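Local atomic coordinates of guanylate kinase (Stenotrophomonas maltophilia, PDB entry 6WCT), a protein that catalyses the ATP-dependent phosphorylation of GMP to GDP and so probably serves to recycle GMP and, indirectly, cGMP. Residues A[204-207]-A[208-212]. Sequence-based numbering, arbitrary orientation.
Sequences LRRE and AQKVR
Gln209 reaches back to lie alongside Leu204, and its side chain illustrates how the first turn of a helix can tie a chain to its partner subunit. Gln209 CB rests 3.6 Å from Arg205 O, the same oxygen that accepts a hydrogen bond from Gln209 N at 2.9 Å. With CG beside the backbone N (chi1 -71°), the chain heads for the helix start and Gln209 CG lies 3.3 Å from Leu204 O. A bend at chi2 then lays the amide beside the leucine, Gln209 NE2 3.7 Å from Leu204 CD2 and donating a hydrogen bond to Val182 O of the second subunit. The other end is held from further along the helix: Arg212 NH1 donates hydrogen bonds to Gln209 OE1 (2.8 Å, from above the carbonyl plane) and to Arg203 O. Engaged at both ends, this buried group should be restricted in rotation.

Arg205, the N-cap residue, and those after it form the first turn of the short helix 206-212, which follows helix 188-203 far from the GMP pocket of the P-loop kinase fold. Lys210 N donates a hydrogen bond to Arg206 O at 2.9 Å, the two side chains running side by side. Glu207 joins them in a salt-bridge network: Glu207 OE2 receives Arg206 NE at 3.1 Å, nearly straight and in the guanidinium plane but from above the carboxylate plane, whereas Glu207 OE1 and Lys210 NZ form a long salt bridge of 3.7 Å. Arg206 NH1 donates a hydrogen bond to Phe179 O and Lys210 NZ is hydrogen-bonded to Asn177 OD1, both of the second subunit.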
loop_
_atom_site.group_PDB
_atom_site.type_symbol
_atom_site.label_atom_id
_atom_site.label_comp_id
_atom_site.label_asym_id
_atom_site.label_seq_id
_atom_site.Cartn_x
_atom_site.Cartn_y
_atom_site.Cartn_z
ATOM N N LEU A 204 8.273 -1.389 -0.276
ATOM C CA LEU A 204 8.589 -1.198 -1.683
ATOM C C LEU A 204 8.485 0.256 -2.127
ATOM O O LEU A 204 8.790 0.556 -3.285
ATOM C CB LEU A 204 7.655 -2.060 -2.541
ATOM C CG LEU A 204 7.644 -3.554 -2.197
ATOM C CD1 LEU A 204 6.518 -4.264 -2.944
ATOM C CD2 LEU A 204 8.979 -4.186 -2.518
ATOM N N ARG A 205 8.069 1.161 -1.244
ATOM C CA ARG A 205 7.932 2.566 -1.614
ATOM C C ARG A 205 9.280 3.142 -2.051
ATOM O O ARG A 205 10.344 2.730 -1.572
ATOM C CB ARG A 205 7.345 3.361 -0.440
ATOM C CG ARG A 205 5.846 3.078 -0.207
ATOM C CD ARG A 205 5.299 3.836 0.989
ATOM N NE ARG A 205 6.013 3.496 2.218
ATOM C CZ ARG A 205 5.815 4.103 3.387
ATOM N NH1 ARG A 205 4.922 5.084 3.477
ATOM N NH2 ARG A 205 6.511 3.737 4.462
ATOM N N ARG A 206 9.223 4.105 -2.980
ATOM C CA ARG A 206 10.431 4.612 -3.632
ATOM C C ARG A 206 11.492 5.043 -2.623
ATOM O O ARG A 206 12.664 4.665 -2.743
ATOM C CB ARG A 206 10.076 5.785 -4.549
ATOM C CG ARG A 206 11.285 6.499 -5.118
ATOM C CD ARG A 206 10.894 7.818 -5.749
ATOM N NE ARG A 206 10.286 8.737 -4.793
ATOM C CZ ARG A 206 8.994 9.053 -4.770
ATOM N NH1 ARG A 206 8.159 8.534 -5.655
ATOM N NH2 ARG A 206 8.530 9.894 -3.856
ATOM N N GLU A 207 11.106 5.845 -1.624
ATOM C CA GLU A 207 12.116 6.437 -0.744
ATOM C C GLU A 207 12.803 5.382 0.110
ATOM O O GLU A 207 14.013 5.464 0.347
ATOM C CB GLU A 207 11.495 7.522 0.137
ATOM C CG GLU A 207 11.079 8.768 -0.627
ATOM C CD GLU A 207 12.231 9.396 -1.411
ATOM O OE1 GLU A 207 13.398 9.282 -0.976
ATOM O OE2 GLU A 207 11.973 9.988 -2.480
ATOM N N ALA A 208 12.051 4.367 0.553
ATOM C CA ALA A 208 12.643 3.255 1.289
ATOM C C ALA A 208 13.549 2.423 0.392
ATOM O O ALA A 208 14.606 1.959 0.833
ATOM C CB ALA A 208 11.545 2.389 1.915
ATOM N N GLN A 209 13.139 2.202 -0.863
ATOM C CA GLN A 209 13.939 1.378 -1.766
ATOM C C GLN A 209 15.214 2.086 -2.194
ATOM O O GLN A 209 16.229 1.426 -2.457
ATOM C CB GLN A 209 13.118 0.973 -2.991
ATOM C CG GLN A 209 12.013 -0.058 -2.677
ATOM C CD GLN A 209 12.560 -1.462 -2.443
ATOM O OE1 GLN A 209 13.353 -1.687 -1.530
ATOM N NE2 GLN A 209 12.126 -2.412 -3.260
ATOM N N LYS A 210 15.191 3.416 -2.273
ATOM C CA LYS A 210 16.418 4.137 -2.590
ATOM C C LYS A 210 17.490 3.864 -1.545
ATOM O O LYS A 210 18.663 3.708 -1.885
ATOM C CB LYS A 210 16.146 5.637 -2.704
ATOM C CG LYS A 210 15.509 6.038 -4.023
ATOM C CD LYS A 210 14.954 7.448 -3.979
ATOM C CE LYS A 210 16.054 8.479 -4.048
ATOM N NZ LYS A 210 15.487 9.848 -3.990
ATOM N N VAL A 211 17.089 3.750 -0.276
ATOM C CA VAL A 211 18.038 3.463 0.796
ATOM C C VAL A 211 18.470 2.004 0.746
ATOM O O VAL A 211 19.666 1.689 0.765
ATOM C CB VAL A 211 17.413 3.792 2.165
ATOM C CG1 VAL A 211 18.392 3.439 3.300
ATOM C CG2 VAL A 211 16.926 5.237 2.237
ATOM N N ARG A 212 17.496 1.090 0.703
ATOM C CA ARG A 212 17.792 -0.340 0.744
ATOM C C ARG A 212 18.704 -0.767 -0.403
ATOM O O ARG A 212 19.596 -1.603 -0.216
ATOM C CB ARG A 212 16.483 -1.129 0.722
ATOM C CG ARG A 212 16.642 -2.613 0.973
ATOM C CD ARG A 212 15.282 -3.274 1.147
ATOM N NE ARG A 212 14.627 -2.789 2.359
ATOM C CZ ARG A 212 13.501 -2.080 2.382
ATOM N NH1 ARG A 212 12.873 -1.779 1.249
ATOM N NH2 ARG A 212 12.998 -1.676 3.543
#